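Local coordinates for protein dihydrofolate reductase (Moritella profunda, PDB 3IA4) that probably catalyses the NADPH-dependent reduction of 7,8-dihydrofolate to 5,6,7,8-tetrahydrofolate, a key step of folate metabolism, and binds the inhibitor methotrexate, at residues Leu29-Arg34 against Tyr153-Leu158; Thr67-Gln70 against Thr75-Ala78; Asp110-Thr115 against Tyr133-Ile138. One frame throughout, in Å; residues are numbered along the deposited sequence.

Contact 1 (Leu29-Arg34 against Tyr153-Leu158). With MTX (methotrexate), chain F.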
loop_
_atom_site.group_PDB
_atom_site.type_symbol
_atom_site.label_atom_id
_atom_site.label_comp_id
_atom_site.label_asym_id
_atom_site.label_seq_id
_atom_site.Cartn_x
_atom_site.Cartn_y
_atom_site.Cartn_z
ATOM N N LEU A 29 -1.603 5.241 10.150
ATOM C CA LEU A 29 -0.377 4.406 10.050
ATOM C C LEU A 29 -0.470 3.212 10.957
ATOM O O LEU A 29 0.195 2.177 10.708
ATOM C CB LEU A 29 0.914 5.163 10.435
ATOM C CG LEU A 29 1.280 6.327 9.533
ATOM C CD1 LEU A 29 2.566 7.062 10.048
ATOM C CD2 LEU A 29 1.467 5.844 8.094
ATOM N N GLN A 30 -1.226 3.366 12.045
ATOM C CA GLN A 30 -1.490 2.242 12.947
ATOM C C GLN A 30 -2.386 1.216 12.260
ATOM O O GLN A 30 -2.238 0.015 12.473
ATOM C CB GLN A 30 -2.141 2.700 14.259
ATOM C CG GLN A 30 -1.205 3.591 15.072
ATOM C CD GLN A 30 0.150 2.953 15.338
ATOM O OE1 GLN A 30 0.230 1.801 15.782
ATOM N NE2 GLN A 30 1.225 3.690 15.051
ATOM N N LEU A 31 -3.339 1.683 11.449
ATOM C CA LEU A 31 -4.129 0.752 10.662
ATOM C C LEU A 31 -3.236 0.004 9.689
ATOM O O LEU A 31 -3.370 -1.211 9.500
ATOM C CB LEU A 31 -5.225 1.537 9.898
ATOM C CG LEU A 31 -6.253 0.791 9.049
ATOM C CD1 LEU A 31 -7.450 1.708 8.724
ATOM C CD2 LEU A 31 -5.567 0.250 7.760
ATOM N N PHE A 32 -2.346 0.736 9.020
ATOM C CA PHE A 32 -1.434 0.104 8.070
ATOM C C PHE A 32 -0.568 -0.957 8.794
ATOM O O PHE A 32 -0.331 -2.096 8.322
ATOM C CB PHE A 32 -0.563 1.200 7.423
ATOM C CG PHE A 32 0.634 0.691 6.695
ATOM C CD1 PHE A 32 0.526 0.230 5.367
ATOM C CD2 PHE A 32 1.880 0.643 7.312
ATOM C CE1 PHE A 32 1.617 -0.236 4.697
ATOM C CE2 PHE A 32 2.970 0.132 6.655
ATOM C CZ PHE A 32 2.873 -0.265 5.326
ATOM N N LYS A 33 -0.055 -0.561 9.927
ATOM C CA LYS A 33 0.772 -1.507 10.690
ATOM C C LYS A 33 0.014 -2.778 11.084
ATOM O O LYS A 33 0.526 -3.901 10.887
ATOM C CB LYS A 33 1.310 -0.813 11.936
ATOM C CG LYS A 33 2.324 -1.706 12.673
ATOM C CD LYS A 33 2.583 -1.054 14.044
ATOM C CE LYS A 33 3.555 -1.883 14.872
ATOM N NZ LYS A 33 4.951 -1.315 14.807
ATOM N N ARG A 34 -1.198 -2.644 11.635
ATOM C CA ARG A 34 -1.958 -3.821 11.991
ATOM C C ARG A 34 -2.178 -4.742 10.780
ATOM O O ARG A 34 -2.208 -5.994 10.899
ATOM C CB ARG A 34 -3.344 -3.466 12.545
ATOM C CG ARG A 34 -3.393 -2.597 13.777
ATOM C CD ARG A 34 -4.853 -2.564 14.291
ATOM N NE ARG A 34 -5.745 -1.639 13.566
ATOM C CZ ARG A 34 -5.784 -0.323 13.808
ATOM N NH1 ARG A 34 -4.969 0.202 14.712
ATOM N NH2 ARG A 34 -6.614 0.475 13.143
ATOM N N TYR A 153 -12.166 8.798 8.357
ATOM C CA TYR A 153 -11.677 7.773 7.393
ATOM C C TYR A 153 -12.295 6.445 7.684
ATOM O O TYR A 153 -12.948 6.273 8.724
ATOM C CB TYR A 153 -10.142 7.732 7.316
ATOM C CG TYR A 153 -9.458 7.299 8.615
ATOM C CD1 TYR A 153 -9.256 8.201 9.648
ATOM C CD2 TYR A 153 -9.054 5.988 8.785
ATOM C CE1 TYR A 153 -8.635 7.777 10.865
ATOM C CE2 TYR A 153 -8.412 5.562 9.967
ATOM C CZ TYR A 153 -8.213 6.465 10.987
ATOM O OH TYR A 153 -7.590 6.026 12.157
ATOM N N ARG A 154 -12.176 5.515 6.743
ATOM C CA ARG A 154 -12.824 4.228 6.975
ATOM C C ARG A 154 -11.998 3.188 6.238
ATOM O O ARG A 154 -11.265 3.497 5.296
ATOM C CB ARG A 154 -14.297 4.206 6.510
ATOM C CG ARG A 154 -14.398 4.264 5.021
ATOM C CD ARG A 154 -15.866 4.458 4.564
ATOM N NE ARG A 154 -15.910 4.642 3.104
ATOM C CZ ARG A 154 -15.769 5.821 2.498
ATOM N NH1 ARG A 154 -15.808 5.893 1.160
ATOM N NH2 ARG A 154 -15.554 6.943 3.218
ATOM N N PHE A 155 -12.080 1.971 6.733
ATOM C CA PHE A 155 -11.413 0.818 6.102
ATOM C C PHE A 155 -12.380 -0.089 5.359
ATOM O O PHE A 155 -13.469 -0.372 5.838
ATOM C CB PHE A 155 -10.756 0.030 7.217
ATOM C CG PHE A 155 -10.089 -1.195 6.727
ATOM C CD1 PHE A 155 -8.985 -1.073 5.871
ATOM C CD2 PHE A 155 -10.593 -2.466 7.014
ATOM C CE1 PHE A 155 -8.370 -2.200 5.340
ATOM C CE2 PHE A 155 -9.961 -3.623 6.485
ATOM C CZ PHE A 155 -8.867 -3.478 5.646
ATOM N N SER A 156 -11.980 -0.571 4.174
ATOM C CA SER A 156 -12.808 -1.491 3.419
ATOM C C SER A 156 -11.882 -2.541 2.827
ATOM O O SER A 156 -10.972 -2.191 2.057
ATOM C CB SER A 156 -13.512 -0.685 2.300
ATOM O OG SER A 156 -14.203 -1.489 1.382
ATOM N N LEU A 157 -12.113 -3.813 3.156
ATOM C CA LEU A 157 -11.350 -4.867 2.561
ATOM C C LEU A 157 -12.166 -5.499 1.443
ATOM O O LEU A 157 -13.260 -6.042 1.668
ATOM C CB LEU A 157 -10.873 -5.828 3.669
ATOM C CG LEU A 157 -10.117 -7.091 3.287
ATOM C CD1 LEU A 157 -9.181 -6.950 2.196
ATOM C CD2 LEU A 157 -9.415 -7.680 4.547
ATOM N N LEU A 158 -11.676 -5.325 0.210
ATOM C CA LEU A 158 -12.359 -5.878 -0.959
ATOM C C LEU A 158 -11.689 -7.134 -1.487
ATOM O O LEU A 158 -10.441 -7.217 -1.595
ATOM C CB LEU A 158 -12.388 -4.865 -2.099
ATOM C CG LEU A 158 -12.952 -3.478 -1.833
ATOM C CD1 LEU A 158 -12.864 -2.632 -3.077
ATOM C CD2 LEU A 158 -14.412 -3.661 -1.424
HETATM N N1 MTX F . -1.636 3.562 4.609
HETATM C C2 MTX F . -2.272 2.560 3.965
HETATM N NA2 MTX F . -3.544 2.305 4.325
HETATM N N3 MTX F . -1.637 1.831 2.999
HETATM C C4 MTX F . -0.336 2.086 2.664
HETATM N NA4 MTX F . 0.215 1.383 1.705
HETATM C C4A MTX F . 0.324 3.070 3.331
HETATM N N5 MTX F . 1.648 3.305 3.038
HETATM C C6 MTX F . 2.303 4.309 3.705
HETATM C C7 MTX F . 1.698 5.076 4.699
HETATM N N8 MTX F . 0.358 4.812 5.016
HETATM C C8A MTX F . -0.307 3.813 4.313
HETATM C C9 MTX F . 3.757 4.552 3.318
HETATM N N10 MTX F . 4.467 5.426 4.253
HETATM C CM MTX F . 4.897 6.745 3.728
HETATM C C11 MTX F . 5.381 4.229 8.179
HETATM C C12 MTX F . 5.741 5.494 7.735
HETATM C C13 MTX F . 5.459 5.891 6.443
HETATM C C14 MTX F . 4.775 5.022 5.591
HETATM C C15 MTX F . 4.405 3.769 6.073
HETATM C C16 MTX F . 4.760 3.323 7.317
HETATM C C MTX F . 5.602 3.773 9.557
HETATM O O MTX F . 6.620 4.299 10.337
HETATM N N MTX F . 4.738 2.871 10.015
HETATM C CA MTX F . 4.869 2.195 11.274
HETATM C CT MTX F . 4.746 0.704 11.053
HETATM O O1 MTX F . 4.040 0.279 10.089
HETATM O O2 MTX F . 5.316 -0.084 11.848
HETATM C CB MTX F . 3.768 2.598 12.264
HETATM C CG MTX F . 3.834 4.087 12.599
HETATM C CD MTX F . 5.073 4.504 13.397
HETATM O OE1 MTX F . 5.237 5.702 13.770
HETATM O OE2 MTX F . 5.960 3.679 13.701
HETATM O O HOH W 1 -6.801 3.610 12.601
#

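Contact 2 (Thr67-Gln70 against Thr75-Ala78). With NDP (NADPH dihydro-nicotinamide-adenine-dinucleotide phosphate), chain E.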
loop_
_atom_site.group_PDB
_atom_site.type_symbol
_atom_site.label_atom_id
_atom_site.label_comp_id
_atom_site.label_asym_id
_atom_site.label_seq_id
_atom_site.Cartn_x
_atom_site.Cartn_y
_atom_site.Cartn_z
ATOM N N THR A 67 21.089 -1.241 -10.566
ATOM C CA THR A 67 21.830 -2.441 -10.155
ATOM C C THR A 67 22.686 -2.218 -8.903
ATOM O O THR A 67 22.922 -3.167 -8.172
ATOM C CB THR A 67 22.699 -3.005 -11.312
ATOM N N ASP A 68 23.122 -0.986 -8.629
ATOM C CA ASP A 68 23.872 -0.729 -7.389
ATOM C C ASP A 68 23.026 -0.175 -6.216
ATOM O O ASP A 68 23.564 0.305 -5.206
ATOM C CB ASP A 68 25.100 0.149 -7.672
ATOM N N TYR A 69 21.702 -0.256 -6.340
ATOM C CA TYR A 69 20.809 0.264 -5.293
ATOM C C TYR A 69 20.620 -0.814 -4.225
ATOM O O TYR A 69 20.105 -1.891 -4.505
ATOM C CB TYR A 69 19.450 0.672 -5.896
ATOM C CG TYR A 69 18.506 1.312 -4.905
ATOM C CD1 TYR A 69 17.427 0.601 -4.406
ATOM C CD2 TYR A 69 18.707 2.611 -4.453
ATOM C CE1 TYR A 69 16.561 1.189 -3.485
ATOM C CE2 TYR A 69 17.837 3.196 -3.531
ATOM C CZ TYR A 69 16.760 2.479 -3.081
ATOM O OH TYR A 69 15.866 3.059 -2.208
ATOM N N GLN A 70 21.072 -0.547 -3.006
ATOM C CA GLN A 70 21.028 -1.595 -1.991
ATOM C C GLN A 70 20.970 -1.076 -0.567
ATOM O O GLN A 70 21.976 -1.111 0.189
ATOM C CB GLN A 70 22.199 -2.564 -2.131
ATOM C CG GLN A 70 22.092 -3.670 -1.083
ATOM C CD GLN A 70 20.773 -4.441 -1.206
ATOM O OE1 GLN A 70 20.603 -5.233 -2.145
ATOM N NE2 GLN A 70 19.829 -4.204 -0.268
ATOM N N THR A 75 15.346 -6.283 0.855
ATOM C CA THR A 75 15.715 -7.104 -0.266
ATOM C C THR A 75 15.306 -6.381 -1.536
ATOM O O THR A 75 14.112 -6.134 -1.735
ATOM C CB THR A 75 14.958 -8.437 -0.168
ATOM O OG1 THR A 75 15.390 -9.080 1.052
ATOM C CG2 THR A 75 15.208 -9.311 -1.422
ATOM N N VAL A 76 16.287 -6.038 -2.384
ATOM C CA VAL A 76 15.985 -5.335 -3.644
ATOM C C VAL A 76 15.867 -6.340 -4.748
ATOM O O VAL A 76 16.744 -7.214 -4.915
ATOM C CB VAL A 76 17.079 -4.300 -3.995
ATOM C CG1 VAL A 76 16.865 -3.709 -5.394
ATOM C CG2 VAL A 76 17.050 -3.187 -2.898
ATOM N N VAL A 77 14.789 -6.238 -5.522
ATOM C CA VAL A 77 14.574 -7.155 -6.667
ATOM C C VAL A 77 14.324 -6.338 -7.912
ATOM O O VAL A 77 13.809 -5.200 -7.829
ATOM C CB VAL A 77 13.406 -8.085 -6.435
ATOM C CG1 VAL A 77 13.713 -9.106 -5.280
ATOM C CG2 VAL A 77 12.159 -7.270 -6.093
ATOM N N ALA A 78 14.663 -6.890 -9.084
ATOM C CA ALA A 78 14.602 -6.082 -10.284
ATOM C C ALA A 78 13.377 -6.341 -11.146
ATOM O O ALA A 78 13.196 -5.697 -12.199
ATOM C CB ALA A 78 15.903 -6.294 -11.138
HETATM P PA NDP E . 6.806 3.838 -6.536
HETATM O O1A NDP E . 5.821 2.922 -7.213
HETATM O O2A NDP E . 6.929 3.886 -5.044
HETATM O O5B NDP E . 8.324 3.636 -7.112
HETATM C C5B NDP E . 8.512 3.550 -8.540
HETATM C C4B NDP E . 9.961 3.122 -8.737
HETATM O O4B NDP E . 9.997 1.705 -8.521
HETATM C C3B NDP E . 10.375 3.226 -10.225
HETATM O O3B NDP E . 10.796 4.552 -10.524
HETATM C C2B NDP E . 11.455 2.167 -10.371
HETATM O O2B NDP E . 12.624 2.507 -9.618
HETATM C C1B NDP E . 10.810 1.068 -9.549
HETATM N N9A NDP E . 9.988 0.132 -10.344
HETATM C C8A NDP E . 8.698 0.306 -10.671
HETATM N N7A NDP E . 8.213 -0.774 -11.317
HETATM C C5A NDP E . 9.230 -1.678 -11.386
HETATM C C6A NDP E . 9.421 -3.045 -11.892
HETATM N N6A NDP E . 8.431 -3.735 -12.546
HETATM N N1A NDP E . 10.675 -3.579 -11.697
HETATM C C2A NDP E . 11.681 -2.985 -11.064
HETATM N N3A NDP E . 11.562 -1.749 -10.585
HETATM C C4A NDP E . 10.371 -1.078 -10.721
HETATM O O3 NDP E . 6.626 5.356 -7.067
HETATM P PN NDP E . 5.405 6.369 -7.336
HETATM O O1N NDP E . 4.503 5.767 -8.350
HETATM O O2N NDP E . 5.988 7.712 -7.587
HETATM O O5D NDP E . 4.587 6.328 -5.980
HETATM C C5D NDP E . 5.102 7.028 -4.856
HETATM C C4D NDP E . 4.028 7.955 -4.299
HETATM O O4D NDP E . 2.954 7.158 -3.674
HETATM C C3D NDP E . 4.525 8.904 -3.198
HETATM O O3D NDP E . 3.832 10.160 -3.324
HETATM C C2D NDP E . 4.067 8.240 -1.898
HETATM O O2D NDP E . 3.891 9.160 -0.792
HETATM C C1D NDP E . 2.748 7.670 -2.343
HETATM N N1N NDP E . 2.263 6.529 -1.574
HETATM C C2N NDP E . 1.036 6.610 -1.054
HETATM C C3N NDP E . 0.492 5.520 -0.422
HETATM C C7N NDP E . -0.879 5.655 0.162
HETATM O O7N NDP E . -1.417 4.655 0.589
HETATM N N7N NDP E . -1.561 6.803 0.114
HETATM C C4N NDP E . 1.201 4.188 -0.226
HETATM C C5N NDP E . 2.483 4.242 -0.905
HETATM C C6N NDP E . 2.975 5.383 -1.491
HETATM P P2B NDP E . 14.079 2.576 -10.335
HETATM O O1X NDP E . 14.990 2.607 -9.187
HETATM O O2X NDP E . 14.093 1.387 -11.235
HETATM O O3X NDP E . 14.029 3.809 -11.194
HETATM O O HOH W 2 18.956 -7.299 -1.875
#

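Contact 3 (Asp110-Thr115 against Tyr133-Ile138)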
loop_
_atom_site.group_PDB
_atom_site.type_symbol
_atom_site.label_atom_id
_atom_site.label_comp_id
_atom_site.label_asym_id
_atom_site.label_seq_id
_atom_site.Cartn_x
_atom_site.Cartn_y
_atom_site.Cartn_z
ATOM N N ASP A 110 -5.784 -10.219 -5.494
ATOM C CA ASP A 110 -6.911 -10.943 -4.952
ATOM C C ASP A 110 -7.733 -10.056 -3.984
ATOM O O ASP A 110 -8.948 -10.283 -3.841
ATOM C CB ASP A 110 -6.357 -12.146 -4.161
ATOM C CG ASP A 110 -5.666 -13.173 -5.058
ATOM O OD1 ASP A 110 -4.546 -13.591 -4.718
ATOM O OD2 ASP A 110 -6.242 -13.605 -6.101
ATOM N N ARG A 111 -7.054 -9.161 -3.235
ATOM C CA ARG A 111 -7.717 -8.318 -2.237
ATOM C C ARG A 111 -7.135 -6.905 -2.315
ATOM O O ARG A 111 -5.947 -6.750 -2.635
ATOM C CB ARG A 111 -7.455 -8.843 -0.806
ATOM C CG ARG A 111 -8.001 -10.217 -0.504
ATOM C CD ARG A 111 -7.539 -10.561 0.900
ATOM N NE ARG A 111 -8.214 -11.780 1.328
ATOM C CZ ARG A 111 -7.960 -12.351 2.500
ATOM N NH1 ARG A 111 -6.997 -11.855 3.264
ATOM N NH2 ARG A 111 -8.618 -13.455 2.863
ATOM N N LEU A 112 -7.954 -5.910 -1.994
ATOM C CA LEU A 112 -7.511 -4.544 -1.768
ATOM C C LEU A 112 -7.875 -4.180 -0.351
ATOM O O LEU A 112 -9.026 -4.323 0.059
ATOM C CB LEU A 112 -8.233 -3.568 -2.702
ATOM C CG LEU A 112 -7.993 -3.857 -4.206
ATOM C CD1 LEU A 112 -8.819 -2.839 -5.036
ATOM C CD2 LEU A 112 -6.511 -3.903 -4.629
ATOM N N TYR A 113 -6.906 -3.687 0.399
ATOM C CA TYR A 113 -7.169 -3.168 1.727
ATOM C C TYR A 113 -7.180 -1.656 1.552
ATOM O O TYR A 113 -6.132 -1.019 1.474
ATOM C CB TYR A 113 -6.010 -3.519 2.683
ATOM C CG TYR A 113 -5.893 -4.993 3.080
ATOM C CD1 TYR A 113 -5.837 -5.321 4.429
ATOM C CD2 TYR A 113 -5.752 -6.014 2.137
ATOM C CE1 TYR A 113 -5.659 -6.608 4.833
ATOM C CE2 TYR A 113 -5.595 -7.369 2.558
ATOM C CZ TYR A 113 -5.520 -7.613 3.922
ATOM O OH TYR A 113 -5.403 -8.922 4.362
ATOM N N LEU A 114 -8.359 -1.062 1.441
ATOM C CA LEU A 114 -8.440 0.364 1.173
ATOM C C LEU A 114 -8.872 1.156 2.401
ATOM O O LEU A 114 -9.894 0.890 3.015
ATOM C CB LEU A 114 -9.469 0.641 0.057
ATOM C CG LEU A 114 -9.175 -0.072 -1.294
ATOM C CD1 LEU A 114 -10.136 0.324 -2.383
ATOM C CD2 LEU A 114 -7.727 0.243 -1.754
ATOM N N THR A 115 -8.144 2.202 2.672
ATOM C CA THR A 115 -8.659 3.211 3.606
ATOM C C THR A 115 -9.146 4.377 2.751
ATOM O O THR A 115 -8.436 4.790 1.829
ATOM C CB THR A 115 -7.489 3.678 4.436
ATOM O OG1 THR A 115 -7.065 2.574 5.253
ATOM C CG2 THR A 115 -7.896 4.866 5.360
ATOM N N TYR A 133 -13.049 -3.280 -12.259
ATOM C CA TYR A 133 -13.310 -4.687 -11.879
ATOM C C TYR A 133 -14.443 -4.785 -10.831
ATOM O O TYR A 133 -14.945 -3.776 -10.325
ATOM C CB TYR A 133 -12.031 -5.296 -11.293
ATOM C CG TYR A 133 -10.863 -5.282 -12.232
ATOM C CD1 TYR A 133 -9.627 -4.862 -11.806
ATOM C CD2 TYR A 133 -10.991 -5.712 -13.549
ATOM C CE1 TYR A 133 -8.509 -4.871 -12.626
ATOM C CE2 TYR A 133 -9.866 -5.724 -14.396
ATOM C CZ TYR A 133 -8.631 -5.305 -13.911
ATOM O OH TYR A 133 -7.514 -5.316 -14.749
ATOM N N ASN A 134 -14.876 -6.009 -10.585
ATOM C CA ASN A 134 -15.911 -6.300 -9.599
ATOM C C ASN A 134 -15.324 -6.844 -8.293
ATOM O O ASN A 134 -14.437 -7.657 -8.345
ATOM C CB ASN A 134 -16.908 -7.352 -10.151
ATOM C CG ASN A 134 -17.650 -6.853 -11.389
ATOM O OD1 ASN A 134 -18.088 -5.697 -11.448
ATOM N ND2 ASN A 134 -17.816 -7.744 -12.369
ATOM N N TRP A 135 -15.910 -6.459 -7.152
ATOM C CA TRP A 135 -15.327 -6.721 -5.794
ATOM C C TRP A 135 -16.459 -7.028 -4.848
ATOM O O TRP A 135 -17.608 -6.593 -5.052
ATOM C CB TRP A 135 -14.579 -5.477 -5.233
ATOM C CG TRP A 135 -13.508 -4.996 -6.165
ATOM C CD1 TRP A 135 -13.659 -4.056 -7.205
ATOM C CD2 TRP A 135 -12.151 -5.459 -6.224
ATOM N NE1 TRP A 135 -12.436 -3.914 -7.859
ATOM C CE2 TRP A 135 -11.511 -4.763 -7.280
ATOM C CE3 TRP A 135 -11.406 -6.402 -5.488
ATOM C CZ2 TRP A 135 -10.160 -4.972 -7.583
ATOM C CZ3 TRP A 135 -10.083 -6.605 -5.773
ATOM C CH2 TRP A 135 -9.456 -5.895 -6.834
ATOM N N GLN A 136 -16.144 -7.748 -3.786
ATOM C CA GLN A 136 -17.116 -7.802 -2.706
ATOM C C GLN A 136 -16.385 -7.434 -1.432
ATOM O O GLN A 136 -15.239 -7.821 -1.235
ATOM C CB GLN A 136 -17.719 -9.184 -2.583
ATOM C CG GLN A 136 -16.745 -10.245 -2.245
ATOM C CD GLN A 136 -17.472 -11.564 -1.977
ATOM O OE1 GLN A 136 -17.359 -12.516 -2.745
ATOM N NE2 GLN A 136 -18.235 -11.604 -0.894
ATOM N N GLU A 137 -17.047 -6.657 -0.606
ATOM C CA GLU A 137 -16.413 -6.221 0.648
ATOM C C GLU A 137 -16.489 -7.329 1.682
ATOM O O GLU A 137 -17.573 -7.914 1.861
ATOM C CB GLU A 137 -17.084 -4.946 1.129
ATOM C CG GLU A 137 -16.437 -4.373 2.364
ATOM C CD GLU A 137 -17.145 -3.137 2.830
ATOM O OE1 GLU A 137 -18.322 -3.263 3.270
ATOM O OE2 GLU A 137 -16.533 -2.035 2.773
ATOM N N ILE A 138 -15.368 -7.689 2.323
ATOM C CA ILE A 138 -15.432 -8.749 3.321
ATOM C C ILE A 138 -15.059 -8.295 4.738
ATOM O O ILE A 138 -15.143 -9.122 5.681
ATOM C CB ILE A 138 -14.538 -9.916 2.994
ATOM C CG1 ILE A 138 -13.092 -9.446 2.853
ATOM C CG2 ILE A 138 -15.009 -10.610 1.721
ATOM C CD1 ILE A 138 -12.125 -10.603 2.500
#

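Contact 1 (Leu29-Arg34 against Tyr153-Leu158)
Leu31 reaches from the helix to Tyr153 and Phe155 on the strand. Its CB points toward the strand, and CG stands anti to the backbone N (chi1 -177°), which carries the fork outward from the helix. The two methyls then do the touching. Leu31 CD1 lies 4.0 Å from Phe155 CB. The same Leu31 CD1 comes to the edge of the Tyr153 ring, close to its plane, 4.2 Å from CE2 of Tyr153. The other branch, Leu31 CD2, meets Phe155 CD1 at 4.1 Å, obliquely to that ring. All three side chains are buried, and the contact between them is apolar. A water forms a polar bridge beside them: it is 2.6 Å from Tyr153 OH, in the plane of the ring, and accepts from Arg34 NH2 at 3.2 Å.

The same helical turns serve methotrexate. Phe32 lays one ring face against the pteridine, and Lys33 NZ donates to carboxylate O2 of methotrexate at 3.2 Å. Helix 26-36 thus meets the inhibitor with Leu29, Phe32 and Lys33 and strand 153-160 with Leu31. On the sheet side, Leu31 also touches Thr115 of strand 111-117 and Tyr143 of strand 135-143, the two strands that flank 153-160.

Contact 2 (Thr67-Gln70 against Thr75-Ala78)
Val76 turns its side chain toward the loop and is met by Tyr69 and Gln70 in different ways. Tyr69 crosses it at about a right angle. Gln70 runs alongside it in the opposite direction. Most of the touching on the valine is done by CG2, which stands beside the backbone N of Val76. Val76 CG2 lies 3.7 Å from Tyr69 O. It approaches the tyrosine ring obliquely, with Val76 CG2 4.1 Å from Tyr69 CD1. On the glutamine side, Val76 CG2 is 4.0 Å from Gln70 NE2. The other methyl, Val76 CG1, is 3.8 Å from Tyr69 O, so both branches pack against this carbonyl oxygen.

The Gln70 chain starts extended and then bends at chi2 (58°). The bend brings the amide over to the valine. NE2 donates to Val74 O, just before the strand. Gln70 OE1 accepts from a water at 2.7 Å, and this water in turn accepts from Val76 N at 3.0 Å. Both ends of the amide therefore have partners, which should limit its turning. The amide ties the loop directly to Val74 and through water to Val76 in the strand.

The Tyr69 ring extends to helix 45-51. There it makes a cation-pi contact with Arg45, a residue that binds NADPH. Just past the strand, Ala78 O lies 3.3 Å from C2A of the NADPH adenine.

The arrangement belongs to the cofactor side of the dihydrofolate reductase fold. A loop links the neighbouring parallel strands 60-63 and 75-77, folds back on the edge strand, and lies by the adenosine end of the NADPH site.

Contact 3 (Asp110-Thr115 against Tyr133-Ile138)
In the antiparallel part of the dihydrofolate reductase sheet, Leu112 and Trp135 meet across an intervening strand. Leu112 lies on strand 111-117 and Trp135 begins the edge strand 135-143. Strand 153-160 runs between them, so the contact is made by side chains reaching over it. The two side chains cross at about a right angle.

Leu112 sets its CD1 methyl over one face of the indole. Leu112 CD1 is 3.8 Å from the centroid of the six-membered ring of Trp135 and 21° off its normal, a CH-pi contact. The nearest ring atoms to Leu112 CD1 are Trp135 CZ2 and CH2, both at 3.6 Å. Leu112 CG follows behind, 3.6 Å from Trp135 CH2. Trp135 has CG beside its backbone N (chi1 -56°), and the benzo half of the ring leads toward strand 111-117. Asp110 O lies at the edge of the indole, near its plane. The pyrrole N-H is used elsewhere: NE1 donates to Tyr130 O. Tyr130 also touches Leu112, so the loop before the edge strand joins the cluster. An alanine in place of Trp135 would take away the indole, which would probably open a gap beside Leu112 and leave Tyr130 O without its N-H partner.

A second meeting lies on the other face of the sheet. Arg111 and Leu112 point to opposite sides of their strand, and Ile138, three residues after Trp135, meets Arg111 instead of Leu112. The guanidinium of Arg111 is turned to Glu92, with which NH1 forms a salt bridge. Beside that charged group Ile138 packs a methyl, its CD1 lying 4.2 Å from Arg111 NE.

Contacts 1 and 3 are neighbours, with centres about 12 Å apart. They share the antiparallel end of the sheet, where strand 153-160 of contact 1 is the strand crossed over in contact 3. Leu157 O and Ile138 N are 2.8 Å apart, a probable backbone hydrogen bond. Ser156 OG is hydrogen-bonded to Glu137 OE2. Contact 2 sits at the opposite end of the same sheet, its centre about 29 Å from that of contact 1 and 30 Å from that of contact 3. The ligands lie between: contact 1 borders methotrexate, and contact 2 borders the adenine of NADPH. In contact 3, the side chain of Leu112 is about 10 Å from methotrexate. Thr115, farther along strand 111-117, touches the inhibitor.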